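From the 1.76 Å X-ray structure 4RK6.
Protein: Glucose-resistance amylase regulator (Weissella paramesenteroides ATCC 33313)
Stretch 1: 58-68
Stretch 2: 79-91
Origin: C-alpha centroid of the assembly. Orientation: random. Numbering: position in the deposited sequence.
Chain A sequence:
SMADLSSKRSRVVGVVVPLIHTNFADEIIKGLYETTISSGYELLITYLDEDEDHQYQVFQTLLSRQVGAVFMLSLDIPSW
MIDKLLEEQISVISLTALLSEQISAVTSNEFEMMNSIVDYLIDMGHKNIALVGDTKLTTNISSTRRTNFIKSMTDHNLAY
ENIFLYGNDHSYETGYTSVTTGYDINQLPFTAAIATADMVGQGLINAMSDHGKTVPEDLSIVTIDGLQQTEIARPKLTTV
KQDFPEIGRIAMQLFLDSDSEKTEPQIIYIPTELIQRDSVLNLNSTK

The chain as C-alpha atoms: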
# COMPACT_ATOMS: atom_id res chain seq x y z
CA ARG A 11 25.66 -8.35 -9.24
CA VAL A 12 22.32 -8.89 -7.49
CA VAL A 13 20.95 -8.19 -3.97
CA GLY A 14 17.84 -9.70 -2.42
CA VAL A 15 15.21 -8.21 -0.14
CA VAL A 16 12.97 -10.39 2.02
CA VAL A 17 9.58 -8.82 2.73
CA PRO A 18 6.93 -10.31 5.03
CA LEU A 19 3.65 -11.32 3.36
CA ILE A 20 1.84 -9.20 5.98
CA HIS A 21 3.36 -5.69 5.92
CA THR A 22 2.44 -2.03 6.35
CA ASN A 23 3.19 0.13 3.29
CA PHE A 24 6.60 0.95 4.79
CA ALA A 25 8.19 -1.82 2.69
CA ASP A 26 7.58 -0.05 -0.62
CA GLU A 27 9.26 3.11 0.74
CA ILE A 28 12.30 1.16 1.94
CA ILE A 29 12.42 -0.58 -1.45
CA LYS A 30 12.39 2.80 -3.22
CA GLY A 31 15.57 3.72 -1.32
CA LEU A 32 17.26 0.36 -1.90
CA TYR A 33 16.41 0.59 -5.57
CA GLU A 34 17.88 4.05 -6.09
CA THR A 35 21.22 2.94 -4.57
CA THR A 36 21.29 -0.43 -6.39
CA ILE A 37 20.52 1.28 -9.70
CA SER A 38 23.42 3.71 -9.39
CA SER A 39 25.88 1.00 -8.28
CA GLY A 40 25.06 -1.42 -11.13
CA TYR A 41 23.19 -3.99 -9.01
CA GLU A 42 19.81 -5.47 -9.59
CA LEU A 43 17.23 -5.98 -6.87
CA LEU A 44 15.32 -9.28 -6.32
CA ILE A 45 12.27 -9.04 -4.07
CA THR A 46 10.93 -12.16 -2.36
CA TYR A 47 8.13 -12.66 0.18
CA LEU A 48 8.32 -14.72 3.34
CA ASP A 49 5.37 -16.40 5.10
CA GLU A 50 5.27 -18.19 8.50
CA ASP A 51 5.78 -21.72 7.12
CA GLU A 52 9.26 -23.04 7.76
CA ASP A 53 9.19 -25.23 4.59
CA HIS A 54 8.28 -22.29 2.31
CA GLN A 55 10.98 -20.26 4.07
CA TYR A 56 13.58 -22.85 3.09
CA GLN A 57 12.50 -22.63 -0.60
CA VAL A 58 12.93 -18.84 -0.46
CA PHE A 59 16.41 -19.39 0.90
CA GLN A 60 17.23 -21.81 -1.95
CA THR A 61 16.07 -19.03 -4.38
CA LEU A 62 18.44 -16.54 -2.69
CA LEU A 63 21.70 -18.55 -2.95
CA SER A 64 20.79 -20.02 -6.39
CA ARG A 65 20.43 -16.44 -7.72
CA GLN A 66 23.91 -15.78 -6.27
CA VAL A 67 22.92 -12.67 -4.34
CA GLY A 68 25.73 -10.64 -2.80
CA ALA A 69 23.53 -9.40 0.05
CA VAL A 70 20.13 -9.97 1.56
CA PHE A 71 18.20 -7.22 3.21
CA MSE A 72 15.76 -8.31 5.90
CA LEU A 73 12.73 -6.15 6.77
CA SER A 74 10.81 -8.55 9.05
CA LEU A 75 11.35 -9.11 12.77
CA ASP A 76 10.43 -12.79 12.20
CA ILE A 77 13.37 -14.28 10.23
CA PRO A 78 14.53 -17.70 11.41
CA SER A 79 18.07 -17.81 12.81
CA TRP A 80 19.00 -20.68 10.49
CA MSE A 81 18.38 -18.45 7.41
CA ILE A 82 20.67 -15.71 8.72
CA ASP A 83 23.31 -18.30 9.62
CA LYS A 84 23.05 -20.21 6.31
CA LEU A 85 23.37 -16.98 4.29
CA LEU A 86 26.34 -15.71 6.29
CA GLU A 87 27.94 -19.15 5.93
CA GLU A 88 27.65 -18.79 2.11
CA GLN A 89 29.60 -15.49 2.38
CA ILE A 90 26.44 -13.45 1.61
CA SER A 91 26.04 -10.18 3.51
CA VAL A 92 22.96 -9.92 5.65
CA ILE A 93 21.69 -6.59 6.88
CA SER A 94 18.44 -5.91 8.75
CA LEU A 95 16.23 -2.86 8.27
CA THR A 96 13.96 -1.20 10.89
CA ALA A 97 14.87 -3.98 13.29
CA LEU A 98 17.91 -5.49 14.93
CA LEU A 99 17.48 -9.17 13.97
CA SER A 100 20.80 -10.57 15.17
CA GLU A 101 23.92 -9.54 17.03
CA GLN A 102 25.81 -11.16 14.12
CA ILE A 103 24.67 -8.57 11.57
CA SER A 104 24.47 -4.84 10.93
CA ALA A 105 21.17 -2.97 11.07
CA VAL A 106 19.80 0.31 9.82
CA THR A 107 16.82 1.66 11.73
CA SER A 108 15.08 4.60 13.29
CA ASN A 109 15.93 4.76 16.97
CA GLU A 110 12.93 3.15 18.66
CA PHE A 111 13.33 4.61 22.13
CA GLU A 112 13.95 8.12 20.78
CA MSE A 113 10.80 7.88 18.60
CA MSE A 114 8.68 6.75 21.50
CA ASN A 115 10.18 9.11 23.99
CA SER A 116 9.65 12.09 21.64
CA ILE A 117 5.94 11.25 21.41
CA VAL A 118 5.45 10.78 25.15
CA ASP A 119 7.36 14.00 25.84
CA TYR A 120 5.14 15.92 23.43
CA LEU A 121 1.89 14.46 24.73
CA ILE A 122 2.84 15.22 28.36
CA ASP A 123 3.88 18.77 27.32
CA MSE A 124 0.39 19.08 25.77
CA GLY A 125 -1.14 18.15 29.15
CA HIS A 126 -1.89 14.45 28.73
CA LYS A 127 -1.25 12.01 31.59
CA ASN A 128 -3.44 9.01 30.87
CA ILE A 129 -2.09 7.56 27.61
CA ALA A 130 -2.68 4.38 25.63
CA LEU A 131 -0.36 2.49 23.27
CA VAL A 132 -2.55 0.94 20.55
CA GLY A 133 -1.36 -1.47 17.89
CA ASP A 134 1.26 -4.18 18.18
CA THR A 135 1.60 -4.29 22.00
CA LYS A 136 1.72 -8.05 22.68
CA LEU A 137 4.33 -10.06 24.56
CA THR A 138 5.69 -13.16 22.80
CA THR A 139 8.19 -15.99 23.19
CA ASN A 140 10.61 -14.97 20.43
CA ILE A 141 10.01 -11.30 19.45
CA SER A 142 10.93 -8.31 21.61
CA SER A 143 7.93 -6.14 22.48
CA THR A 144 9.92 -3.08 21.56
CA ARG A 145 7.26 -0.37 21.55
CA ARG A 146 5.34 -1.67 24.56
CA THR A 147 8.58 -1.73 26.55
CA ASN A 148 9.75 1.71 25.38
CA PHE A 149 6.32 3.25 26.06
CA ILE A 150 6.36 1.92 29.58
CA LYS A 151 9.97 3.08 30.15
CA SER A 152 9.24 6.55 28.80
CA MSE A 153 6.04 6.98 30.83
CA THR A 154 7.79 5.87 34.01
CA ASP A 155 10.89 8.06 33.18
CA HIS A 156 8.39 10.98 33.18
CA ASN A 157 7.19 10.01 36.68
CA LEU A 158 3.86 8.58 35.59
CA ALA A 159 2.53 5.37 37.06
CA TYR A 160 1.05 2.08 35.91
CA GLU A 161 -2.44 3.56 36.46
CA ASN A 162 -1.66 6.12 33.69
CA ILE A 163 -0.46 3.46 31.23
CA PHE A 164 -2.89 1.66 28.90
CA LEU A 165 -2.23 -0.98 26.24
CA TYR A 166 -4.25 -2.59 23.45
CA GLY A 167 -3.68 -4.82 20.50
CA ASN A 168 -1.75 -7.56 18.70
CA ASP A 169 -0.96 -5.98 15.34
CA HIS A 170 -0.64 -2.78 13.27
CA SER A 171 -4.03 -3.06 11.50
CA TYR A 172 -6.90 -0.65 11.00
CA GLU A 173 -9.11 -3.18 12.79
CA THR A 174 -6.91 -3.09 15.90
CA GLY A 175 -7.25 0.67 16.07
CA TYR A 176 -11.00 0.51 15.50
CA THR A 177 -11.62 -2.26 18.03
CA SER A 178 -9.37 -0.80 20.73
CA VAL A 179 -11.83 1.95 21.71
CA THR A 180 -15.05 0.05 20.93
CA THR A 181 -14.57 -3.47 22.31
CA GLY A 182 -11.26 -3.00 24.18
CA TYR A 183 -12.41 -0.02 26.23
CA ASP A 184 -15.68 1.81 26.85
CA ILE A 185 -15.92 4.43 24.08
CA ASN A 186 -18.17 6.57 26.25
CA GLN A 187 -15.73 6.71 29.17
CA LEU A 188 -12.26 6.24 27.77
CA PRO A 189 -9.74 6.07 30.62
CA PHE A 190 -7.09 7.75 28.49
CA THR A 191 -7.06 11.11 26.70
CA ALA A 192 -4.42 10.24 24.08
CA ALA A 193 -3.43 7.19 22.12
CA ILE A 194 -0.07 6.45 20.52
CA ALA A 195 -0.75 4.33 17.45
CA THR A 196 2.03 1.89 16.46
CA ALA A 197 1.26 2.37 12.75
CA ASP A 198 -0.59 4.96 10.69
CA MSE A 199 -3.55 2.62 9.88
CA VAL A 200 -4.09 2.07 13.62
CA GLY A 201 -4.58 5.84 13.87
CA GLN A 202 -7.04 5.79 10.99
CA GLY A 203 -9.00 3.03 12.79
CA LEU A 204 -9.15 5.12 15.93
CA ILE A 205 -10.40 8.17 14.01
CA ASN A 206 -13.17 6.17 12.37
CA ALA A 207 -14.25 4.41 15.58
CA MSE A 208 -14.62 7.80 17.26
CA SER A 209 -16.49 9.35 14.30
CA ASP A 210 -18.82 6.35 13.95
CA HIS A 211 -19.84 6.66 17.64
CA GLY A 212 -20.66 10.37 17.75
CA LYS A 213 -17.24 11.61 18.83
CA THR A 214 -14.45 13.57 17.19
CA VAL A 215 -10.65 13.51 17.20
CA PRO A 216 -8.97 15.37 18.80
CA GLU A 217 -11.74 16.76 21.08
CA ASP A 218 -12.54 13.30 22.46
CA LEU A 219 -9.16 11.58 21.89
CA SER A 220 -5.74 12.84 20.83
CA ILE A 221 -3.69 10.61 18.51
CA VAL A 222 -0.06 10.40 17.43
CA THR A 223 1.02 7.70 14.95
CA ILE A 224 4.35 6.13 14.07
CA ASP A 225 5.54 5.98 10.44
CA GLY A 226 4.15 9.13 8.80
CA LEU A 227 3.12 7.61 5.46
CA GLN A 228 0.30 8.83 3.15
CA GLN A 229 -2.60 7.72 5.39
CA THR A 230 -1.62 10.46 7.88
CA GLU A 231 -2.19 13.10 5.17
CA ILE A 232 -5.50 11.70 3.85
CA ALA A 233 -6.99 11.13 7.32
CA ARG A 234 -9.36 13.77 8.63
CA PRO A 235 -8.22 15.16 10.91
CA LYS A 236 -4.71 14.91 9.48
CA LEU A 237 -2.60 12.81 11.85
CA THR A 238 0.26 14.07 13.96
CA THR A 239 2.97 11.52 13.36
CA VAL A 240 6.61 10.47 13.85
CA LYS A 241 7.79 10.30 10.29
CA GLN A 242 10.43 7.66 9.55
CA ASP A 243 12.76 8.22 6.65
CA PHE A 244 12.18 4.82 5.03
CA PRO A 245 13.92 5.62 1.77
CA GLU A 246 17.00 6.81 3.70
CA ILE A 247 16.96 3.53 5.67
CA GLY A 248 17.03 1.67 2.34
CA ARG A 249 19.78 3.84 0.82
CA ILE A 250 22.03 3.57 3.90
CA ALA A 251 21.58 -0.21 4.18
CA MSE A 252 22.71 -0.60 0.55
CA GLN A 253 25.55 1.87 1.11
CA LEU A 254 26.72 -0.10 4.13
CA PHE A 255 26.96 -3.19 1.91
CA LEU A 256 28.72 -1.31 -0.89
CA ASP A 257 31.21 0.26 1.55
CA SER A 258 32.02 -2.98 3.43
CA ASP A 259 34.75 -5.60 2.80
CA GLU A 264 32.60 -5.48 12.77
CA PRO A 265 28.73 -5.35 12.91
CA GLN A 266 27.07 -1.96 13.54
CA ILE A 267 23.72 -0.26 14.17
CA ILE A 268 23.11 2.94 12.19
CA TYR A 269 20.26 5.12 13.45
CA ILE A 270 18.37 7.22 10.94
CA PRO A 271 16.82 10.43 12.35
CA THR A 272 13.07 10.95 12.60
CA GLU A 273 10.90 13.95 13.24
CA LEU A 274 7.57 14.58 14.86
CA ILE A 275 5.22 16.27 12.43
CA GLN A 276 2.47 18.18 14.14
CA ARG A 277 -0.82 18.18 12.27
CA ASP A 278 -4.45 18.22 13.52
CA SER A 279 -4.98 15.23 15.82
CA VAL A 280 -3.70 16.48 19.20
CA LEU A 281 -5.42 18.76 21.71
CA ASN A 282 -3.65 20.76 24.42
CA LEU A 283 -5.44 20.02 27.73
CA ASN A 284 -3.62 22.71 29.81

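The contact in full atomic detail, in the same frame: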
# COMPACT_ATOMS: atom_id res chain seq x y z
N VAL A 58 12.48 -20.22 -0.28
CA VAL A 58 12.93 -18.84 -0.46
C VAL A 58 14.44 -18.74 -0.31
O VAL A 58 15.11 -18.08 -1.11
CB VAL A 58 12.26 -17.88 0.55
CG1 VAL A 58 12.93 -16.50 0.55
CG2 VAL A 58 10.78 -17.74 0.26
N PHE A 59 14.98 -19.39 0.71
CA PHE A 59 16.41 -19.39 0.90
C PHE A 59 17.13 -20.04 -0.29
O PHE A 59 18.12 -19.51 -0.78
CB PHE A 59 16.80 -20.12 2.20
CG PHE A 59 18.23 -20.52 2.23
CD1 PHE A 59 19.22 -19.59 2.50
CD2 PHE A 59 18.61 -21.84 1.99
CE1 PHE A 59 20.55 -19.96 2.50
CE2 PHE A 59 19.94 -22.21 1.99
CZ PHE A 59 20.92 -21.26 2.25
N GLN A 60 16.63 -21.17 -0.77
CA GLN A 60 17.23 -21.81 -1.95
C GLN A 60 17.24 -20.88 -3.18
O GLN A 60 18.19 -20.91 -3.96
CB GLN A 60 16.54 -23.13 -2.26
CG GLN A 60 16.88 -24.21 -1.26
CD GLN A 60 16.13 -25.51 -1.50
OE1 GLN A 60 16.72 -26.59 -1.56
NE2 GLN A 60 14.81 -25.42 -1.64
N THR A 61 16.20 -20.05 -3.32
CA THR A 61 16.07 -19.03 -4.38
C THR A 61 17.10 -17.90 -4.21
O THR A 61 17.63 -17.38 -5.18
CB THR A 61 14.64 -18.42 -4.35
OG1 THR A 61 13.69 -19.42 -4.74
CG2 THR A 61 14.50 -17.21 -5.28
N LEU A 62 17.40 -17.55 -2.97
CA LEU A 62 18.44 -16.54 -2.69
C LEU A 62 19.85 -16.99 -3.05
O LEU A 62 20.52 -16.29 -3.81
CB LEU A 62 18.31 -16.02 -1.26
CG LEU A 62 17.02 -15.21 -1.02
CD1 LEU A 62 16.70 -15.01 0.46
CD2 LEU A 62 17.03 -13.87 -1.73
N LEU A 63 20.33 -18.14 -2.57
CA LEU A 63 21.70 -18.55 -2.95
C LEU A 63 21.83 -19.04 -4.40
O LEU A 63 22.91 -18.87 -5.00
CB LEU A 63 22.35 -19.53 -1.96
CG LEU A 63 21.96 -21.00 -1.92
CD1 LEU A 63 23.02 -21.81 -1.18
CD2 LEU A 63 20.62 -21.17 -1.25
N SER A 64 20.76 -19.59 -4.98
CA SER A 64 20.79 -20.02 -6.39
C SER A 64 20.83 -18.84 -7.37
O SER A 64 21.32 -18.98 -8.50
CB SER A 64 19.62 -20.96 -6.72
OG SER A 64 18.37 -20.30 -6.61
N ARG A 65 20.33 -17.68 -6.94
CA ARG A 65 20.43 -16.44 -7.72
C ARG A 65 21.72 -15.67 -7.38
O ARG A 65 21.93 -14.57 -7.87
CB ARG A 65 19.17 -15.57 -7.52
CG ARG A 65 17.99 -15.97 -8.40
CD ARG A 65 17.46 -17.39 -8.19
NE ARG A 65 16.99 -17.99 -9.44
CZ ARG A 65 16.50 -19.22 -9.55
NH1 ARG A 65 16.41 -20.02 -8.50
NH2 ARG A 65 16.10 -19.66 -10.74
N GLN A 66 22.56 -16.27 -6.53
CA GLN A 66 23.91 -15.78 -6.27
C GLN A 66 23.91 -14.34 -5.77
O GLN A 66 24.73 -13.51 -6.20
CB GLN A 66 24.79 -15.92 -7.52
CG GLN A 66 24.82 -17.32 -8.11
CD GLN A 66 25.58 -17.38 -9.42
OE1 GLN A 66 25.04 -17.82 -10.44
NE2 GLN A 66 26.82 -16.91 -9.42
N VAL A 67 23.01 -14.04 -4.85
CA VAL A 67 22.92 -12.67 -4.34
C VAL A 67 24.17 -12.35 -3.53
O VAL A 67 24.77 -13.23 -2.89
CB VAL A 67 21.63 -12.43 -3.53
CG1 VAL A 67 20.40 -12.67 -4.40
CG2 VAL A 67 21.59 -13.29 -2.27
N GLY A 68 24.60 -11.10 -3.59
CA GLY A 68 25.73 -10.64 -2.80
C GLY A 68 25.33 -10.26 -1.38
O GLY A 68 26.16 -10.23 -0.47
N SER A 79 16.62 -17.88 12.64
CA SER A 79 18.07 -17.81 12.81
C SER A 79 18.84 -18.63 11.80
O SER A 79 19.91 -18.21 11.37
CB SER A 79 18.44 -18.24 14.24
OG SER A 79 17.82 -17.37 15.17
N TRP A 80 18.32 -19.81 11.42
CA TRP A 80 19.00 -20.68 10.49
C TRP A 80 19.18 -20.02 9.11
O TRP A 80 20.15 -20.31 8.44
CB TRP A 80 18.33 -22.07 10.34
CG TRP A 80 16.89 -22.07 9.88
CD1 TRP A 80 15.78 -22.25 10.65
CD2 TRP A 80 16.42 -21.88 8.53
NE1 TRP A 80 14.64 -22.18 9.88
CE2 TRP A 80 15.00 -21.96 8.58
CE3 TRP A 80 17.05 -21.66 7.30
CZ2 TRP A 80 14.21 -21.81 7.43
CZ3 TRP A 80 16.26 -21.51 6.16
CH2 TRP A 80 14.85 -21.58 6.24
N MSE A 81 18.27 -19.14 8.71
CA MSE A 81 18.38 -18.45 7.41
C MSE A 81 19.51 -17.45 7.45
O MSE A 81 20.29 -17.37 6.52
CB MSE A 81 17.06 -17.71 7.01
CG MSE A 81 17.14 -17.20 5.57
SE MSE A 81 15.43 -16.27 5.21
CE MSE A 81 14.35 -17.90 5.26
N ILE A 82 19.60 -16.69 8.54
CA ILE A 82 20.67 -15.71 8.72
C ILE A 82 22.00 -16.46 8.73
O ILE A 82 22.90 -16.14 7.96
CB ILE A 82 20.49 -14.89 10.01
CG1 ILE A 82 19.25 -14.00 9.91
CG2 ILE A 82 21.73 -14.04 10.29
CD1 ILE A 82 18.77 -13.46 11.25
N ASP A 83 22.10 -17.48 9.58
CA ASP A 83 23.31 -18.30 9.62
C ASP A 83 23.67 -18.92 8.27
O ASP A 83 24.81 -18.81 7.85
CB ASP A 83 23.21 -19.40 10.68
CG ASP A 83 23.38 -18.87 12.09
OD1 ASP A 83 24.41 -18.21 12.37
OD2 ASP A 83 22.47 -19.13 12.93
N LYS A 84 22.73 -19.58 7.59
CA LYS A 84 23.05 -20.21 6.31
C LYS A 84 23.53 -19.19 5.27
O LYS A 84 24.47 -19.46 4.51
CB LYS A 84 21.86 -21.03 5.79
CG LYS A 84 21.70 -22.38 6.50
CD LYS A 84 20.54 -23.17 5.89
CE LYS A 84 20.70 -24.68 6.04
NZ LYS A 84 21.92 -25.19 5.36
N LEU A 85 22.94 -18.01 5.26
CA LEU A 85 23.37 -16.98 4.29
C LEU A 85 24.77 -16.48 4.63
O LEU A 85 25.64 -16.45 3.77
CB LEU A 85 22.38 -15.81 4.23
CG LEU A 85 21.02 -16.19 3.63
CD1 LEU A 85 20.01 -15.13 4.00
CD2 LEU A 85 21.09 -16.36 2.12
N LEU A 86 25.01 -16.16 5.89
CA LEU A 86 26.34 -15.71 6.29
C LEU A 86 27.39 -16.77 5.97
O LEU A 86 28.50 -16.44 5.56
CB LEU A 86 26.38 -15.38 7.78
CG LEU A 86 25.57 -14.18 8.28
CD1 LEU A 86 25.56 -14.17 9.80
CD2 LEU A 86 26.15 -12.86 7.76
N GLU A 87 27.03 -18.03 6.15
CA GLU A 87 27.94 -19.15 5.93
C GLU A 87 28.21 -19.38 4.44
O GLU A 87 29.18 -20.05 4.10
CB GLU A 87 27.42 -20.40 6.62
CG GLU A 87 27.40 -20.26 8.14
CD GLU A 87 26.64 -21.35 8.86
OE1 GLU A 87 26.32 -22.38 8.22
OE2 GLU A 87 26.36 -21.16 10.06
N GLU A 88 27.39 -18.79 3.57
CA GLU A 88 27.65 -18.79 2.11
C GLU A 88 28.39 -17.52 1.66
O GLU A 88 28.51 -17.26 0.47
CB GLU A 88 26.34 -18.91 1.31
CG GLU A 88 25.54 -20.18 1.56
CD GLU A 88 26.14 -21.43 0.94
OE1 GLU A 88 25.73 -22.53 1.36
OE2 GLU A 88 27.00 -21.32 0.04
N GLN A 89 28.88 -16.74 2.63
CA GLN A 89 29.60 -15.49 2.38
C GLN A 89 28.70 -14.42 1.72
O GLN A 89 29.16 -13.59 0.95
CB GLN A 89 30.90 -15.73 1.59
CG GLN A 89 31.95 -16.54 2.33
CD GLN A 89 31.63 -18.03 2.38
OE1 GLN A 89 31.41 -18.66 1.35
NE2 GLN A 89 31.62 -18.60 3.59
N ILE A 90 27.42 -14.46 2.04
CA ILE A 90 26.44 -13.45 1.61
C ILE A 90 26.24 -12.49 2.77
O ILE A 90 26.08 -12.91 3.92
CB ILE A 90 25.13 -14.13 1.21
CG1 ILE A 90 25.37 -15.05 0.01
CG2 ILE A 90 24.04 -13.09 0.91
CD1 ILE A 90 24.17 -15.88 -0.37
N SER A 91 26.28 -11.19 2.50
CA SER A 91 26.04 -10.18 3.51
C SER A 91 24.58 -10.15 3.88
O SER A 91 23.71 -10.27 3.03
CB SER A 91 26.45 -8.79 3.00
OG SER A 91 27.85 -8.71 2.92
O HOH W 1 28.80 -10.74 -0.78

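Two helices, 58-64 and 79-87, run nearly parallel (16° between their directions, axes 11.1 Å apart at closest approach), and the contact between the stretches, 534 Å² summed over both sides, is mostly apolar. Phe59 contributes most. Its CA-to-CB bond points toward the second helix, and with chi1 in t the ring packs against Trp80, Met81, Lys84 and Leu85 of that helix. Lys84 lies along the ring: its CD sits over one face, and its CB is 3.7 Å from Phe59 CZ, so the aliphatic part of a long, partly exposed side chain covers an aromatic surface. At the ring edge, Leu85 CD2 packs 3.7 Å from Phe59 CE1; the same methyl lies 4.4 Å from Leu62 CB, one turn further along the first helix. Selenomethionine Met81 brings its CG to 4.4 Å from Phe59 CD1, while Trp80 turns its ring edge to the base of the side chain, CZ3 lying 4.2 Å from Phe59 CB.

Ile90, beyond the second helix, is the other centre. Its CA-to-CB bond points toward the first stretch, and the residue is buried just past the second helix, against the end of the first helix and the segment that follows it. Ile90 CG2 meets Val67 CG2 at 4.0 Å, an apolar contact between two buried beta-branched residues, and Ile90 CD1 lies 4.4 Å from Leu63 CB. At the more open margin, Leu63 CD1 rests 3.8 Å from Glu88 OE1, where Glu88, an exposed residue, can keep its charge near solvent.

Gly68 supplies the polar link. Its carbonyl accepts the one direct hydrogen bond between the stretches, from Ser91 N to Gly68 O (3.1 Å, 159°). A water also donates to Gly68 O (2.7 Å from the water oxygen) and, weakly, to Gln89 O (3.4 Å from it), bridging the two backbones beside the apolar packing.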